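Peptidase M3B, oligoendopeptidase F (Enterococcus faecium, PDB 2QR4) probably hydrolyses peptide bonds within short oligopeptides, as a metallopeptidase of family M3. Local coordinates at residues Thr435-Met449 with His495-Phe509. Sequence-based numbering, arbitrary orientation.
Sequences TVFRQTQFAEFEHFM and HFYYNYYVFQYSTGF
Glu446 reaches from helix 435-449 into the irregular chain ahead of helix 503-509. Its CG lies anti to the backbone N (chi1 179°) and the chain stays extended, which carries the carboxylate to the turn at Tyr500. There Tyr500 N donates to Glu446 OE2 at 2.8 Å, meeting it from above the carboxylate plane, while the Tyr500 ring turns one face to the acid. Waters extend the grip: one lies within bonding distance of both Glu446 OE2 and Phe496 O, another joins OE1 to His495 O and accepts from Tyr501 N, and a third donates to OE1. Beside the carboxylate the Phe496 ring lies against the helix. The selenomethionine Met449, bent at chi3 (-64°), lays CE over one ring face, 4.0 Å from the Phe496 centroid, and Phe442 and Phe445 complete an aromatic cluster with Phe496. Val502 CG2 packs on Phe442 CB, and Ala443 CB meets Phe503 CB at 3.6 Å. Farther along, where the two helices run roughly antiparallel, Ser506 fits as a knob among Thr435, Val436, Gln439 and Thr440; its OG donates to Thr435 O at 2.8 Å, in the carbonyl plane. Phe509 closes this end against Thr435 CG2 and Val436 CG1. Within the M3 peptidase region, a buried glutamate thus holds the non-helical chain at Tyr500 through one direct backbone N-H and bridging waters, consistent with an ionised carboxylate stabilised by these donors.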
loop_
_atom_site.group_PDB
_atom_site.type_symbol
_atom_site.label_atom_id
_atom_site.label_comp_id
_atom_site.label_asym_id
_atom_site.label_seq_id
_atom_site.Cartn_x
_atom_site.Cartn_y
_atom_site.Cartn_z
ATOM N N THR A 435 22.029 4.905 -20.428
ATOM C CA THR A 435 20.987 5.884 -20.627
ATOM C C THR A 435 20.017 5.488 -21.738
ATOM O O THR A 435 18.840 5.833 -21.675
ATOM C CB THR A 435 21.583 7.247 -20.901
ATOM O OG1 THR A 435 22.622 7.469 -19.950
ATOM C CG2 THR A 435 20.532 8.343 -20.760
ATOM N N VAL A 436 20.476 4.763 -22.754
ATOM C CA VAL A 436 19.491 4.287 -23.725
ATOM C C VAL A 436 19.026 2.852 -23.519
ATOM O O VAL A 436 17.832 2.629 -23.349
ATOM C CB VAL A 436 19.803 4.653 -25.198
ATOM C CG1 VAL A 436 21.227 5.055 -25.369
ATOM C CG2 VAL A 436 19.386 3.546 -26.150
ATOM N N PHE A 437 19.959 1.900 -23.493
ATOM C CA PHE A 437 19.604 0.491 -23.393
ATOM C C PHE A 437 18.949 0.143 -22.054
ATOM O O PHE A 437 17.858 -0.441 -22.017
ATOM C CB PHE A 437 20.814 -0.424 -23.692
ATOM C CG PHE A 437 21.146 -0.509 -25.156
ATOM C CD1 PHE A 437 20.288 -1.163 -26.037
ATOM C CD2 PHE A 437 22.295 0.098 -25.664
ATOM C CE1 PHE A 437 20.574 -1.218 -27.416
ATOM C CE2 PHE A 437 22.598 0.032 -27.035
ATOM C CZ PHE A 437 21.728 -0.628 -27.907
ATOM N N ARG A 438 19.603 0.509 -20.962
ATOM C CA ARG A 438 19.111 0.158 -19.629
ATOM C C ARG A 438 17.791 0.886 -19.279
ATOM O O ARG A 438 16.821 0.265 -18.840
ATOM C CB ARG A 438 20.215 0.411 -18.604
ATOM C CG ARG A 438 19.891 0.081 -17.156
ATOM C CD ARG A 438 21.203 -0.121 -16.376
ATOM N NE ARG A 438 21.039 -0.058 -14.921
ATOM C CZ ARG A 438 20.544 -1.048 -14.171
ATOM N NH1 ARG A 438 20.436 -0.882 -12.865
ATOM N NH2 ARG A 438 20.136 -2.199 -14.716
ATOM N N GLN A 439 17.731 2.190 -19.519
ATOM C CA GLN A 439 16.505 2.922 -19.237
ATOM C C GLN A 439 15.376 2.448 -20.136
ATOM O O GLN A 439 14.222 2.333 -19.705
ATOM C CB GLN A 439 16.717 4.421 -19.358
ATOM C CG GLN A 439 17.815 4.959 -18.414
ATOM C CD GLN A 439 17.666 4.458 -16.968
ATOM O OE1 GLN A 439 18.637 4.033 -16.353
ATOM N NE2 GLN A 439 16.456 4.530 -16.425
ATOM N N THR A 440 15.703 2.124 -21.378
ATOM C CA THR A 440 14.675 1.605 -22.263
ATOM C C THR A 440 14.200 0.212 -21.839
ATOM O O THR A 440 13.015 -0.090 -21.938
ATOM C CB THR A 440 15.134 1.621 -23.702
ATOM O OG1 THR A 440 15.359 2.983 -24.073
ATOM C CG2 THR A 440 14.070 1.014 -24.615
ATOM N N GLN A 441 15.125 -0.620 -21.355
ATOM C CA GLN A 441 14.780 -1.906 -20.762
ATOM C C GLN A 441 13.712 -1.686 -19.681
ATOM O O GLN A 441 12.675 -2.363 -19.665
ATOM C CB GLN A 441 16.020 -2.565 -20.142
ATOM C CG GLN A 441 15.807 -4.030 -19.654
ATOM C CD GLN A 441 17.035 -4.598 -18.939
ATOM O OE1 GLN A 441 18.128 -4.040 -19.013
ATOM N NE2 GLN A 441 16.851 -5.695 -18.225
ATOM N N PHE A 442 13.981 -0.726 -18.796
ATOM C CA PHE A 442 13.072 -0.370 -17.721
ATOM C C PHE A 442 11.751 0.108 -18.308
ATOM O O PHE A 442 10.690 -0.273 -17.822
ATOM C CB PHE A 442 13.678 0.719 -16.807
ATOM C CG PHE A 442 14.878 0.260 -15.993
ATOM C CD1 PHE A 442 15.153 -1.088 -15.818
ATOM C CD2 PHE A 442 15.698 1.188 -15.359
ATOM C CE1 PHE A 442 16.245 -1.506 -15.064
ATOM C CE2 PHE A 442 16.791 0.782 -14.595
ATOM C CZ PHE A 442 17.067 -0.575 -14.447
ATOM N N ALA A 443 11.814 0.932 -19.359
ATOM C CA ALA A 443 10.596 1.487 -19.942
ATOM C C ALA A 443 9.734 0.394 -20.535
ATOM O O ALA A 443 8.499 0.457 -20.471
ATOM C CB ALA A 443 10.900 2.563 -20.988
ATOM N N GLU A 444 10.395 -0.602 -21.116
ATOM C CA GLU A 444 9.709 -1.744 -21.706
ATOM C C GLU A 444 9.040 -2.587 -20.619
ATOM O O GLU A 444 7.896 -3.015 -20.782
ATOM C CB GLU A 444 10.671 -2.594 -22.551
ATOM C CG GLU A 444 9.966 -3.687 -23.391
ATOM C CD GLU A 444 10.899 -4.401 -24.389
ATOM O OE1 GLU A 444 12.045 -3.956 -24.614
ATOM O OE2 GLU A 444 10.476 -5.416 -24.965
ATOM N N PHE A 445 9.741 -2.802 -19.505
ATOM C CA PHE A 445 9.169 -3.563 -18.403
ATOM C C PHE A 445 8.023 -2.795 -17.761
ATOM O O PHE A 445 6.978 -3.365 -17.441
ATOM C CB PHE A 445 10.223 -3.924 -17.362
ATOM C CG PHE A 445 9.804 -5.035 -16.440
ATOM C CD1 PHE A 445 9.607 -6.317 -16.929
ATOM C CD2 PHE A 445 9.596 -4.795 -15.082
ATOM C CE1 PHE A 445 9.208 -7.345 -16.085
ATOM C CE2 PHE A 445 9.205 -5.816 -14.228
ATOM C CZ PHE A 445 9.009 -7.094 -14.727
ATOM N N GLU A 446 8.198 -1.496 -17.582
ATOM C CA GLU A 446 7.118 -0.703 -16.997
ATOM C C GLU A 446 5.840 -0.856 -17.799
ATOM O O GLU A 446 4.771 -1.098 -17.241
ATOM C CB GLU A 446 7.493 0.767 -16.866
ATOM C CG GLU A 446 6.383 1.628 -16.287
ATOM C CD GLU A 446 6.862 3.026 -15.867
ATOM O OE1 GLU A 446 7.904 3.491 -16.378
ATOM O OE2 GLU A 446 6.187 3.663 -15.026
ATOM N N HIS A 447 5.950 -0.749 -19.119
ATOM C CA HIS A 447 4.767 -0.849 -19.954
ATOM C C HIS A 447 4.193 -2.258 -19.895
ATOM O O HIS A 447 2.975 -2.434 -19.819
ATOM C CB HIS A 447 5.059 -0.440 -21.397
ATOM C CG HIS A 447 3.825 -0.205 -22.207
ATOM N ND1 HIS A 447 3.651 -0.724 -23.471
ATOM C CD2 HIS A 447 2.692 0.480 -21.921
ATOM C CE1 HIS A 447 2.472 -0.357 -23.939
ATOM N NE2 HIS A 447 1.869 0.375 -23.018
ATOM N N PHE A 448 5.076 -3.254 -19.928
ATOM C CA PHE A 448 4.678 -4.667 -19.831
ATOM C C PHE A 448 3.844 -4.926 -18.567
ATOM O O PHE A 448 2.823 -5.599 -18.624
ATOM C CB PHE A 448 5.921 -5.561 -19.884
ATOM C CG PHE A 448 5.676 -6.999 -19.499
ATOM C CD1 PHE A 448 5.273 -7.928 -20.447
ATOM C CD2 PHE A 448 5.885 -7.428 -18.193
ATOM C CE1 PHE A 448 5.076 -9.263 -20.102
ATOM C CE2 PHE A 448 5.672 -8.765 -17.832
ATOM C CZ PHE A 448 5.277 -9.684 -18.794
HETATM N N MSE A 449 4.256 -4.359 -17.437
HETATM C CA MSE A 449 3.500 -4.522 -16.197
HETATM C C MSE A 449 2.099 -3.915 -16.267
HETATM O O MSE A 449 1.149 -4.520 -15.783
HETATM C CB MSE A 449 4.249 -3.911 -15.005
HETATM C CG MSE A 449 5.387 -4.766 -14.490
HETATM SE SE MSE A 449 6.179 -4.003 -12.857
HETATM C CE MSE A 449 6.883 -2.316 -13.591
ATOM N N HIS A 495 12.071 4.067 -9.820
ATOM C CA HIS A 495 11.403 4.733 -10.933
ATOM C C HIS A 495 10.132 4.051 -11.365
ATOM O O HIS A 495 9.296 4.672 -12.019
ATOM C CB HIS A 495 12.343 4.906 -12.118
ATOM C CG HIS A 495 13.412 5.919 -11.873
ATOM N ND1 HIS A 495 14.659 5.584 -11.388
ATOM C CD2 HIS A 495 13.408 7.265 -12.005
ATOM C CE1 HIS A 495 15.384 6.681 -11.256
ATOM N NE2 HIS A 495 14.649 7.713 -11.627
ATOM N N PHE A 496 9.973 2.786 -10.989
ATOM C CA PHE A 496 8.757 2.067 -11.343
ATOM C C PHE A 496 7.572 2.561 -10.539
ATOM O O PHE A 496 6.441 2.229 -10.873
ATOM C CB PHE A 496 8.919 0.570 -11.134
ATOM C CG PHE A 496 9.763 -0.092 -12.168
ATOM C CD1 PHE A 496 9.791 0.398 -13.472
ATOM C CD2 PHE A 496 10.516 -1.215 -11.851
ATOM C CE1 PHE A 496 10.563 -0.222 -14.445
ATOM C CE2 PHE A 496 11.301 -1.837 -12.817
ATOM C CZ PHE A 496 11.315 -1.344 -14.117
ATOM N N TYR A 497 7.844 3.322 -9.472
ATOM C CA TYR A 497 6.798 3.966 -8.638
ATOM C C TYR A 497 6.528 5.426 -9.062
ATOM O O TYR A 497 5.881 6.197 -8.349
ATOM C CB TYR A 497 7.171 3.925 -7.140
ATOM C CG TYR A 497 7.218 2.527 -6.571
ATOM C CD1 TYR A 497 6.079 1.943 -6.007
ATOM C CD2 TYR A 497 8.396 1.772 -6.620
ATOM C CE1 TYR A 497 6.117 0.655 -5.486
ATOM C CE2 TYR A 497 8.442 0.473 -6.103
ATOM C CZ TYR A 497 7.301 -0.073 -5.533
ATOM O OH TYR A 497 7.330 -1.357 -5.043
ATOM N N TYR A 498 7.050 5.812 -10.215
ATOM C CA TYR A 498 6.665 7.074 -10.819
ATOM C C TYR A 498 5.524 6.721 -11.759
ATOM O O TYR A 498 4.679 5.891 -11.422
ATOM C CB TYR A 498 7.845 7.689 -11.558
ATOM C CG TYR A 498 8.920 8.218 -10.626
ATOM C CD1 TYR A 498 9.047 7.727 -9.330
ATOM C CD2 TYR A 498 9.810 9.197 -11.040
ATOM C CE1 TYR A 498 10.024 8.198 -8.466
ATOM C CE2 TYR A 498 10.798 9.679 -10.180
ATOM C CZ TYR A 498 10.894 9.171 -8.898
ATOM O OH TYR A 498 11.860 9.643 -8.047
ATOM N N ASN A 499 5.497 7.312 -12.943
ATOM C CA ASN A 499 4.381 7.084 -13.853
ATOM C C ASN A 499 4.837 7.242 -15.307
ATOM O O ASN A 499 4.616 8.272 -15.940
ATOM C CB ASN A 499 3.241 8.069 -13.523
ATOM C CG ASN A 499 1.924 7.695 -14.185
ATOM O OD1 ASN A 499 1.775 6.601 -14.733
ATOM N ND2 ASN A 499 0.961 8.609 -14.139
ATOM N N TYR A 500 5.490 6.224 -15.833
ATOM C CA TYR A 500 6.028 6.318 -17.175
ATOM C C TYR A 500 7.013 7.477 -17.294
ATOM O O TYR A 500 6.879 8.358 -18.139
ATOM C CB TYR A 500 4.892 6.470 -18.171
ATOM C CG TYR A 500 4.204 5.168 -18.470
ATOM C CD1 TYR A 500 4.760 4.256 -19.359
ATOM C CD2 TYR A 500 2.998 4.847 -17.876
ATOM C CE1 TYR A 500 4.134 3.068 -19.639
ATOM C CE2 TYR A 500 2.360 3.657 -18.161
ATOM C CZ TYR A 500 2.933 2.772 -19.045
ATOM O OH TYR A 500 2.298 1.585 -19.347
ATOM N N TYR A 501 8.024 7.440 -16.444
ATOM C CA TYR A 501 9.010 8.491 -16.366
ATOM C C TYR A 501 10.317 8.119 -17.065
ATOM O O TYR A 501 10.860 8.930 -17.820
ATOM C CB TYR A 501 9.268 8.786 -14.902
ATOM C CG TYR A 501 10.225 9.897 -14.596
ATOM C CD1 TYR A 501 9.779 11.199 -14.496
ATOM C CD2 TYR A 501 11.560 9.632 -14.329
ATOM C CE1 TYR A 501 10.636 12.225 -14.170
ATOM C CE2 TYR A 501 12.434 10.643 -14.000
ATOM C CZ TYR A 501 11.965 11.946 -13.921
ATOM O OH TYR A 501 12.814 12.981 -13.594
ATOM N N VAL A 502 10.807 6.897 -16.840
ATOM C CA VAL A 502 12.163 6.525 -17.301
ATOM C C VAL A 502 12.457 6.611 -18.800
ATOM O O VAL A 502 13.597 6.862 -19.167
ATOM C CB VAL A 502 12.593 5.111 -16.843
ATOM C CG1 VAL A 502 12.893 5.100 -15.379
ATOM C CG2 VAL A 502 11.540 4.088 -17.213
ATOM N N PHE A 503 11.465 6.393 -19.663
ATOM C CA PHE A 503 11.744 6.390 -21.103
ATOM C C PHE A 503 12.301 7.720 -21.546
ATOM O O PHE A 503 12.981 7.808 -22.568
ATOM C CB PHE A 503 10.509 6.051 -21.937
ATOM C CG PHE A 503 9.572 7.208 -22.167
ATOM C CD1 PHE A 503 9.502 7.824 -23.414
ATOM C CD2 PHE A 503 8.718 7.651 -21.151
ATOM C CE1 PHE A 503 8.610 8.893 -23.639
ATOM C CE2 PHE A 503 7.827 8.707 -21.357
ATOM C CZ PHE A 503 7.773 9.340 -22.598
ATOM N N GLN A 504 12.015 8.763 -20.781
ATOM C CA GLN A 504 12.474 10.086 -21.172
ATOM C C GLN A 504 13.990 10.230 -21.124
ATOM O O GLN A 504 14.551 11.078 -21.819
ATOM C CB GLN A 504 11.768 11.171 -20.362
ATOM C CG GLN A 504 10.345 11.382 -20.858
ATOM C CD GLN A 504 9.494 12.216 -19.929
ATOM O OE1 GLN A 504 9.137 11.781 -18.831
ATOM N NE2 GLN A 504 9.143 13.417 -20.379
ATOM N N TYR A 505 14.657 9.400 -20.328
ATOM C CA TYR A 505 16.114 9.431 -20.314
ATOM C C TYR A 505 16.651 9.059 -21.695
ATOM O O TYR A 505 17.581 9.666 -22.175
ATOM C CB TYR A 505 16.695 8.474 -19.273
ATOM C CG TYR A 505 16.471 8.874 -17.834
ATOM C CD1 TYR A 505 16.970 10.060 -17.325
ATOM C CD2 TYR A 505 15.790 8.037 -16.976
ATOM C CE1 TYR A 505 16.765 10.407 -15.990
ATOM C CE2 TYR A 505 15.590 8.367 -15.661
ATOM C CZ TYR A 505 16.067 9.535 -15.168
ATOM O OH TYR A 505 15.812 9.809 -13.844
ATOM N N SER A 506 16.043 8.060 -22.320
ATOM C CA SER A 506 16.535 7.521 -23.583
ATOM C C SER A 506 16.166 8.369 -24.798
ATOM O O SER A 506 16.935 8.449 -25.758
ATOM C CB SER A 506 16.011 6.101 -23.774
ATOM O OG SER A 506 16.194 5.358 -22.591
ATOM N N THR A 507 14.983 8.975 -24.776
ATOM C CA THR A 507 14.558 9.817 -25.895
ATOM C C THR A 507 15.352 11.105 -25.855
ATOM O O THR A 507 15.769 11.631 -26.895
ATOM C CB THR A 507 13.041 10.140 -25.869
ATOM O OG1 THR A 507 12.704 10.796 -24.646
ATOM C CG2 THR A 507 12.226 8.871 -25.970
ATOM N N GLY A 508 15.582 11.589 -24.637
ATOM C CA GLY A 508 16.348 12.807 -24.411
ATOM C C GLY A 508 17.790 12.663 -24.840
ATOM O O GLY A 508 18.338 13.548 -25.497
ATOM N N PHE A 509 18.401 11.544 -24.470
ATOM C CA PHE A 509 19.779 11.253 -24.849
ATOM C C PHE A 509 19.920 11.198 -26.367
ATOM O O PHE A 509 20.849 11.773 -26.940
ATOM C CB PHE A 509 20.204 9.915 -24.247
ATOM C CG PHE A 509 21.604 9.497 -24.612
ATOM C CD1 PHE A 509 22.648 9.667 -23.714
ATOM C CD2 PHE A 509 21.872 8.922 -25.846
ATOM C CE1 PHE A 509 23.942 9.275 -24.040
ATOM C CE2 PHE A 509 23.160 8.531 -26.181
ATOM C CZ PHE A 509 24.195 8.700 -25.276
HETATM O O HOH W 1 4.793 2.953 -12.863
HETATM O O HOH W 2 8.673 4.718 -19.013
HETATM O O HOH W 3 9.126 5.496 -14.893
#